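Transcriptional regulator (PDB 5JUF) probably acts as a peptide-sensing transcriptional activator of the RNPP family, switching on competence genes in Streptococcus thermophilus. Local coordinates at residues 2-7 and 110-115; 171-176 and 214-219; 183-188 and 220-225. All coordinates share one frame; numbering follows the deposited sequence.

Interaction 1. Residues 2-7 and 110-115; sequences NLKDSI and KFFDIL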
# COMPACT_ATOMS: atom_id res chain seq x y z
N ASN A 2 -14.12 -22.66 13.16
CA ASN A 2 -14.16 -21.27 13.59
C ASN A 2 -15.13 -20.48 12.69
O ASN A 2 -15.90 -21.05 11.90
CB ASN A 2 -12.75 -20.67 13.58
CG ASN A 2 -12.06 -20.78 12.22
OD1 ASN A 2 -12.70 -20.75 11.17
ND2 ASN A 2 -10.73 -20.89 12.24
N LEU A 3 -15.09 -19.16 12.83
CA LEU A 3 -15.94 -18.28 12.03
C LEU A 3 -15.69 -18.48 10.54
O LEU A 3 -16.64 -18.57 9.75
CB LEU A 3 -15.68 -16.83 12.44
CG LEU A 3 -16.45 -15.71 11.77
CD1 LEU A 3 -17.92 -15.90 12.01
CD2 LEU A 3 -15.98 -14.37 12.33
N LYS A 4 -14.42 -18.55 10.14
CA LYS A 4 -14.09 -18.70 8.73
C LYS A 4 -14.67 -19.99 8.16
O LYS A 4 -15.27 -19.99 7.08
CB LYS A 4 -12.56 -18.63 8.57
CG LYS A 4 -12.00 -17.24 8.90
CD LYS A 4 -10.47 -17.15 8.91
CE LYS A 4 -10.01 -15.73 9.33
NZ LYS A 4 -8.54 -15.67 9.69
N ASP A 5 -14.56 -21.10 8.91
CA ASP A 5 -15.11 -22.38 8.46
C ASP A 5 -16.62 -22.33 8.30
O ASP A 5 -17.18 -22.92 7.36
CB ASP A 5 -14.76 -23.50 9.45
CG ASP A 5 -13.27 -23.73 9.60
OD1 ASP A 5 -12.51 -23.52 8.64
OD2 ASP A 5 -12.85 -24.13 10.71
N SER A 6 -17.32 -21.68 9.23
CA SER A 6 -18.78 -21.72 9.25
C SER A 6 -19.36 -20.97 8.06
O SER A 6 -20.23 -21.48 7.33
CB SER A 6 -19.30 -21.15 10.57
OG SER A 6 -20.71 -21.13 10.61
N ILE A 7 -18.88 -19.75 7.84
CA ILE A 7 -19.32 -18.94 6.71
C ILE A 7 -18.92 -19.58 5.39
O ILE A 7 -19.71 -19.63 4.44
CB ILE A 7 -18.73 -17.52 6.85
CG1 ILE A 7 -19.40 -16.81 8.02
CG2 ILE A 7 -18.86 -16.73 5.56
CD1 ILE A 7 -18.66 -15.55 8.43
N LYS A 110 -3.70 -10.46 17.51
CA LYS A 110 -4.87 -10.18 18.34
C LYS A 110 -6.16 -10.32 17.54
O LYS A 110 -7.19 -10.77 18.07
CB LYS A 110 -4.78 -8.78 18.93
CG LYS A 110 -5.93 -8.47 19.88
CD LYS A 110 -5.82 -7.09 20.48
CE LYS A 110 -6.96 -6.85 21.47
NZ LYS A 110 -6.81 -5.54 22.13
N PHE A 111 -6.14 -9.96 16.26
CA PHE A 111 -7.37 -9.90 15.48
C PHE A 111 -7.43 -10.93 14.36
O PHE A 111 -8.40 -10.94 13.59
CB PHE A 111 -7.57 -8.49 14.93
CG PHE A 111 -7.79 -7.46 16.00
CD1 PHE A 111 -9.00 -7.39 16.66
CD2 PHE A 111 -6.79 -6.58 16.35
CE1 PHE A 111 -9.22 -6.45 17.67
CE2 PHE A 111 -7.00 -5.63 17.36
CZ PHE A 111 -8.21 -5.57 18.00
N PHE A 112 -6.45 -11.85 14.30
CA PHE A 112 -6.35 -12.78 13.18
C PHE A 112 -7.69 -13.43 12.83
O PHE A 112 -8.08 -13.50 11.65
CB PHE A 112 -5.32 -13.86 13.50
CG PHE A 112 -5.15 -14.85 12.37
CD1 PHE A 112 -4.40 -14.52 11.26
CD2 PHE A 112 -5.80 -16.08 12.41
CE1 PHE A 112 -4.26 -15.43 10.20
CE2 PHE A 112 -5.67 -16.99 11.35
CZ PHE A 112 -4.90 -16.66 10.25
N ASP A 113 -8.41 -13.92 13.83
CA ASP A 113 -9.57 -14.76 13.56
C ASP A 113 -10.76 -13.97 13.03
O ASP A 113 -11.69 -14.58 12.48
CB ASP A 113 -9.97 -15.51 14.82
CG ASP A 113 -8.94 -16.53 15.22
OD1 ASP A 113 -8.47 -17.25 14.32
OD2 ASP A 113 -8.59 -16.59 16.41
N ILE A 114 -10.75 -12.65 13.16
CA ILE A 114 -11.87 -11.80 12.73
C ILE A 114 -11.52 -10.94 11.52
O ILE A 114 -12.38 -10.19 11.03
CB ILE A 114 -12.37 -10.92 13.91
CG1 ILE A 114 -13.72 -10.27 13.64
CG2 ILE A 114 -11.36 -9.83 14.28
CD1 ILE A 114 -14.83 -11.23 13.33
N LEU A 115 -10.25 -11.03 10.98
CA LEU A 115 -9.90 -10.16 9.85
C LEU A 115 -10.07 -10.86 8.51
O LEU A 115 -9.70 -12.03 8.36
CB LEU A 115 -8.45 -9.70 9.97
CG LEU A 115 -8.14 -8.77 11.14
CD1 LEU A 115 -6.63 -8.51 11.23
CD2 LEU A 115 -8.91 -7.48 10.94
O HOH W 1 -11.93 -17.40 12.31
O HOH W 2 -8.97 -17.79 11.83

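Interaction 2. Residues 171-176 and 214-219; sequences FHLYGR and AALKIF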
# COMPACT_ATOMS: atom_id res chain seq x y z
N PHE A 171 7.54 -2.41 -4.53
CA PHE A 171 8.54 -3.25 -3.88
C PHE A 171 9.04 -4.36 -4.81
O PHE A 171 10.23 -4.69 -4.81
CB PHE A 171 7.93 -3.82 -2.59
CG PHE A 171 8.90 -4.53 -1.66
CD1 PHE A 171 9.90 -3.83 -0.98
CD2 PHE A 171 8.75 -5.89 -1.39
CE1 PHE A 171 10.75 -4.48 -0.10
CE2 PHE A 171 9.60 -6.55 -0.51
CZ PHE A 171 10.61 -5.85 0.13
N HIS A 172 8.14 -4.94 -5.63
CA HIS A 172 8.59 -5.92 -6.63
C HIS A 172 9.52 -5.30 -7.67
O HIS A 172 10.36 -5.99 -8.25
CB HIS A 172 7.40 -6.55 -7.37
CG HIS A 172 6.65 -7.59 -6.58
ND1 HIS A 172 5.97 -7.30 -5.42
CD2 HIS A 172 6.45 -8.91 -6.82
CE1 HIS A 172 5.39 -8.40 -4.97
NE2 HIS A 172 5.66 -9.39 -5.80
N LEU A 173 9.37 -4.00 -7.93
CA LEU A 173 10.16 -3.35 -8.98
C LEU A 173 11.51 -2.84 -8.49
O LEU A 173 12.32 -2.42 -9.32
CB LEU A 173 9.37 -2.18 -9.58
CG LEU A 173 8.03 -2.49 -10.24
CD1 LEU A 173 7.52 -1.24 -10.94
CD2 LEU A 173 8.15 -3.66 -11.20
N TYR A 174 11.75 -2.86 -7.18
CA TYR A 174 12.98 -2.32 -6.61
C TYR A 174 14.22 -2.97 -7.22
O TYR A 174 14.36 -4.20 -7.20
CB TYR A 174 12.95 -2.53 -5.09
CG TYR A 174 14.16 -1.99 -4.36
CD1 TYR A 174 14.21 -0.67 -3.96
CD2 TYR A 174 15.23 -2.82 -4.05
CE1 TYR A 174 15.30 -0.17 -3.28
CE2 TYR A 174 16.33 -2.33 -3.37
CZ TYR A 174 16.36 -1.00 -2.99
OH TYR A 174 17.44 -0.50 -2.31
N GLY A 175 15.11 -2.15 -7.77
CA GLY A 175 16.34 -2.65 -8.35
C GLY A 175 16.18 -3.52 -9.58
O GLY A 175 17.15 -4.16 -10.00
N ARG A 176 15.00 -3.56 -10.19
CA ARG A 176 14.73 -4.47 -11.31
C ARG A 176 14.88 -3.75 -12.64
O ARG A 176 14.11 -2.83 -12.95
CB ARG A 176 13.34 -5.09 -11.19
CG ARG A 176 13.24 -6.22 -10.17
CD ARG A 176 14.13 -7.38 -10.57
NE ARG A 176 13.80 -8.62 -9.86
CZ ARG A 176 12.87 -9.48 -10.26
NH1 ARG A 176 12.17 -9.24 -11.36
NH2 ARG A 176 12.64 -10.58 -9.56
N ALA A 214 8.86 8.28 -7.43
CA ALA A 214 9.99 9.17 -7.74
C ALA A 214 11.31 8.40 -7.76
O ALA A 214 12.13 8.59 -8.66
CB ALA A 214 10.04 10.31 -6.72
N ALA A 215 11.52 7.52 -6.79
CA ALA A 215 12.78 6.78 -6.72
C ALA A 215 12.94 5.84 -7.92
O ALA A 215 14.04 5.73 -8.47
CB ALA A 215 12.88 6.01 -5.41
N LEU A 216 11.86 5.17 -8.34
CA LEU A 216 11.96 4.30 -9.50
C LEU A 216 12.19 5.09 -10.79
O LEU A 216 12.91 4.63 -11.69
CB LEU A 216 10.70 3.44 -9.62
CG LEU A 216 10.61 2.31 -8.59
CD1 LEU A 216 9.17 1.82 -8.48
CD2 LEU A 216 11.56 1.15 -8.96
N LYS A 217 11.60 6.29 -10.90
CA LYS A 217 11.80 7.10 -12.09
C LYS A 217 13.25 7.55 -12.22
O LYS A 217 13.82 7.50 -13.31
CB LYS A 217 10.86 8.31 -12.06
CG LYS A 217 9.43 7.99 -12.47
CD LYS A 217 8.58 9.27 -12.51
CE LYS A 217 7.24 9.01 -13.18
NZ LYS A 217 7.39 8.96 -14.67
N ILE A 218 13.85 7.99 -11.10
CA ILE A 218 15.28 8.26 -11.08
C ILE A 218 16.06 7.01 -11.49
O ILE A 218 16.92 7.06 -12.38
CB ILE A 218 15.70 8.76 -9.68
CG1 ILE A 218 15.12 10.16 -9.42
CG2 ILE A 218 17.23 8.83 -9.55
CD1 ILE A 218 15.28 10.62 -7.98
N PHE A 219 15.75 5.87 -10.87
CA PHE A 219 16.43 4.62 -11.21
C PHE A 219 16.31 4.29 -12.70
O PHE A 219 17.30 3.90 -13.34
CB PHE A 219 15.86 3.49 -10.35
CG PHE A 219 16.49 2.15 -10.61
CD1 PHE A 219 17.82 1.92 -10.34
CD2 PHE A 219 15.73 1.11 -11.13
CE1 PHE A 219 18.40 0.69 -10.59
CE2 PHE A 219 16.30 -0.13 -11.38
CZ PHE A 219 17.65 -0.34 -11.11

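Interaction 3. Residues 183-188 and 220-225; sequences LFERII and HNSFSD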
# COMPACT_ATOMS: atom_id res chain seq x y z
N LEU A 183 2.37 -0.98 -17.78
CA LEU A 183 1.71 -1.14 -16.49
C LEU A 183 2.16 -0.07 -15.49
O LEU A 183 1.35 0.50 -14.75
CB LEU A 183 1.98 -2.53 -15.93
CG LEU A 183 1.45 -2.77 -14.51
CD1 LEU A 183 -0.07 -2.67 -14.52
CD2 LEU A 183 1.91 -4.14 -14.01
N PHE A 184 3.47 0.19 -15.43
CA PHE A 184 3.98 1.15 -14.46
C PHE A 184 3.40 2.54 -14.73
O PHE A 184 2.92 3.21 -13.80
CB PHE A 184 5.51 1.16 -14.50
CG PHE A 184 6.16 2.06 -13.48
CD1 PHE A 184 5.94 1.90 -12.13
CD2 PHE A 184 7.05 3.05 -13.89
CE1 PHE A 184 6.56 2.73 -11.20
CE2 PHE A 184 7.67 3.87 -12.97
CZ PHE A 184 7.43 3.71 -11.63
N GLU A 185 3.39 2.96 -16.00
CA GLU A 185 2.83 4.25 -16.36
C GLU A 185 1.35 4.33 -16.01
O GLU A 185 0.87 5.37 -15.54
CB GLU A 185 3.02 4.52 -17.85
CG GLU A 185 4.46 4.75 -18.27
CD GLU A 185 5.03 6.04 -17.72
OE1 GLU A 185 6.27 6.17 -17.66
OE2 GLU A 185 4.24 6.94 -17.35
N ARG A 186 0.60 3.26 -16.27
CA ARG A 186 -0.81 3.21 -15.92
C ARG A 186 -1.02 3.36 -14.42
O ARG A 186 -1.86 4.15 -13.98
CB ARG A 186 -1.41 1.90 -16.42
CG ARG A 186 -2.91 1.77 -16.26
CD ARG A 186 -3.42 0.54 -17.03
NE ARG A 186 -3.74 -0.58 -16.15
CZ ARG A 186 -3.72 -1.86 -16.52
NH1 ARG A 186 -4.03 -2.81 -15.66
NH2 ARG A 186 -3.38 -2.18 -17.76
N ILE A 187 -0.25 2.62 -13.62
CA ILE A 187 -0.37 2.74 -12.16
C ILE A 187 0.03 4.14 -11.71
O ILE A 187 -0.66 4.76 -10.88
CB ILE A 187 0.48 1.66 -11.46
CG1 ILE A 187 -0.02 0.26 -11.83
CG2 ILE A 187 0.44 1.83 -9.93
CD1 ILE A 187 -1.39 -0.07 -11.28
N ILE A 188 1.15 4.67 -12.23
CA ILE A 188 1.62 6.01 -11.87
C ILE A 188 0.53 7.04 -12.09
O ILE A 188 0.22 7.86 -11.22
CB ILE A 188 2.87 6.40 -12.70
CG1 ILE A 188 4.11 5.62 -12.30
CG2 ILE A 188 3.15 7.89 -12.58
CD1 ILE A 188 4.00 4.94 -11.02
N HIS A 220 15.12 4.44 -13.28
CA HIS A 220 14.92 4.13 -14.70
C HIS A 220 15.27 5.28 -15.63
O HIS A 220 15.07 5.14 -16.84
CB HIS A 220 13.48 3.71 -14.96
CG HIS A 220 13.04 2.50 -14.20
ND1 HIS A 220 11.74 2.34 -13.75
CD2 HIS A 220 13.71 1.39 -13.82
CE1 HIS A 220 11.64 1.18 -13.12
NE2 HIS A 220 12.82 0.59 -13.14
N ASN A 221 15.74 6.40 -15.09
CA ASN A 221 16.02 7.61 -15.87
C ASN A 221 14.84 8.01 -16.75
O ASN A 221 15.00 8.32 -17.93
CB ASN A 221 17.29 7.44 -16.70
CG ASN A 221 17.83 8.77 -17.20
OD1 ASN A 221 18.14 9.66 -16.41
ND2 ASN A 221 17.95 8.91 -18.52
N SER A 222 13.65 8.00 -16.16
CA SER A 222 12.40 8.28 -16.86
C SER A 222 11.69 9.40 -16.11
O SER A 222 11.03 9.15 -15.10
CB SER A 222 11.53 7.02 -16.94
OG SER A 222 10.25 7.30 -17.48
N PHE A 223 11.81 10.64 -16.59
CA PHE A 223 11.38 11.80 -15.84
C PHE A 223 10.09 12.43 -16.35
O PHE A 223 9.74 13.54 -15.91
CB PHE A 223 12.49 12.84 -15.80
CG PHE A 223 13.63 12.46 -14.91
CD1 PHE A 223 13.56 12.69 -13.54
CD2 PHE A 223 14.75 11.84 -15.43
CE1 PHE A 223 14.60 12.32 -12.70
CE2 PHE A 223 15.80 11.47 -14.60
CZ PHE A 223 15.73 11.72 -13.24
N SER A 224 9.36 11.76 -17.23
CA SER A 224 8.02 12.23 -17.58
C SER A 224 7.16 12.27 -16.32
O SER A 224 7.21 11.36 -15.49
CB SER A 224 7.39 11.32 -18.63
OG SER A 224 7.29 9.99 -18.16
N ASP A 225 6.39 13.35 -16.17
CA ASP A 225 5.48 13.56 -15.04
C ASP A 225 6.21 13.64 -13.70
O ASP A 225 5.56 13.54 -12.65
CB ASP A 225 4.41 12.47 -14.96
CG ASP A 225 3.61 12.34 -16.24
OD1 ASP A 225 3.17 13.37 -16.78
OD2 ASP A 225 3.44 11.19 -16.70

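Interaction 1. Residues 2-7 and 110-115
Leu3 and Asp113 bring the two backbones together, their CA atoms 7.4 Å apart where the first turn of helix 3-17 faces the chain that follows helix 94-111. Lys4 is the main bridge. Its CG stands anti to the carbonyl carbon (chi1 -67°), and beyond CG the chain runs out fully extended, carrying the ammonium group across to Phe112 at about a right angle to that side chain. There Lys4 NZ donates to Phe112 O at 3.0 Å, from above the carbonyl plane and 40° out of it. Lys4 NZ also lies over one face of the Phe112 ring, 3.9 Å from its centroid, displaced toward the rim where CE2 is nearest: a cation-pi contact. A water accepts from Lys4 NZ at 3.0 Å and donates to Asp113 OD1 at 2.6 Å, linking the opposite charges without direct contact. Beside this polar cluster, Leu3 CD2 packs tightly on Ile114 CD1 at 3.5 Å, giving the contact a small apolar patch. Asn2 and Asp5 form a capping box at the start of the helix: Asp5 N donates to Asn2 OD1 at 2.9 Å, and Asn2 N to Asp5 OD2. Leu120 of helix 117-130 touches both Lys4 and Phe112. Lysine suits its place because a long, flexible chain can span the gap and end in a charge. A carbonyl, a ring face and a water share the ammonium group of the largely buried Lys4. This setting probably favours the protonated form. Through it helix 3-17, which runs into the helix-turn-helix region, is tied to the tetratricopeptide region.

Interaction 2. Residues 171-176 and 214-219
Leu173 and Leu216 meet where Leu216 CD2 packs on the base of Leu173, at CB and the carbonyl. Leu216 CD2 lies 4.0 Å from Leu173 CB and 3.7 Å from Leu173 O, so one methyl packs against side chain and backbone together. That carbonyl is occupied, since Leu173 O accepts from Arg176 N at 3.0 Å and closes a type II beta turn from Leu173 to Arg176. Leucine suits both positions: Phe184 of helix 181-192 touches the two side chains and extends the apolar patch. About one turn further along helix 200-219, Phe219 reaches the turn itself. Its CG is anti to the backbone N (chi1 180°), and the far end of the ring does the touching. Phe219 CZ comes within 3.8 Å of Gly175 C, in an oblique approach, while Arg176 O sits at the ring's edge, in plane, 3.8 Å from Phe219 CE2. An edge bears the partly positive ring hydrogens, so a carbonyl oxygen is a fitting neighbour there. Gly175, at the third position of the turn, has a positive phi of 66°, readily adopted by glycine, and it offers the ring a bare backbone. The Arg176 side chain leads away from Phe219, toward Trp135. This surface contact sets the C-terminal end of helix 160-173, with its turn, against the last turns of helix 200-219. The two helices run in roughly the same direction, as alternate helices of a tetratricopeptide-type hairpin array do, with helix 181-192 between them in sequence.

Interaction 3. Residues 183-188 and 220-225
Glu185, His220 and Phe184 lose the most surface in this contact, which sets one side of helix 181-192 against the loop leading from helix 200-219 to helix 226-240. Glu185 reaches the loop with its carboxylate. A chi2 of -67° turns CD off the extended course, and the two oxygens have different neighbours. Glu185 OE1 faces a pair of hydroxyls, 4.0 Å from Ser224 OG and 4.1 Å from Ser222 OG, too far for direct hydrogen bonds. Glu185 OE2 lies 4.4 Å from Asp225 OD2, a meeting of like charges. Serine suits this part of the loop, being small and polar enough to face a carboxylate without crowding it. At the other end of the contact Phe184 CE2 comes to the edge of the His220 ring, near its plane, 4.4 Å from His220 ND1. The aromatic pair is thus only loosely joined, and each ring has other company: His220 stacks on Tyr179, while Ile188 CD1 lies over one face of Phe184. Phenylalanine fits this buried place because a broad apolar ring can touch neighbouring helices at once. Asn221, with positive phi, ends helix 200-219 in a Schellman motif, and Ser224 O probably accepts from Lys217 NZ. With two carboxylates so near each other, proton affinity of one may be somewhat raised, although solvent would screen the repulsion at this surface. Asp225 sits at the N-cap position, though its side chain makes no capping bond, and the helix start may still favour its negative charge. The polar half of the contact is therefore probably one of proximity more than of strong attraction.

Interactions 2 and 3 are neighbours, their centres about 10 Å apart, and their segments alternate along the chain. Helix 200-219 runs straight from the second segment of interaction 2 into the loop of interaction 3, where Lys217 O and Ser222 N lie 2.9 Å apart, a probable hydrogen bond. Leu173 CD1 and Phe184 CD1, 3.7 Å apart, join the two contacts through their apolar sides, and Arg176 O packs 3.7 Å from His220 NE2. Interaction 1 stands well away, on the opposite side of the chain's centre, with centres about 37 Å from interaction 2 and 40 Å from interaction 3. Interactions 2 and 3 both lie within the tetratricopeptide region, here without bound peptide.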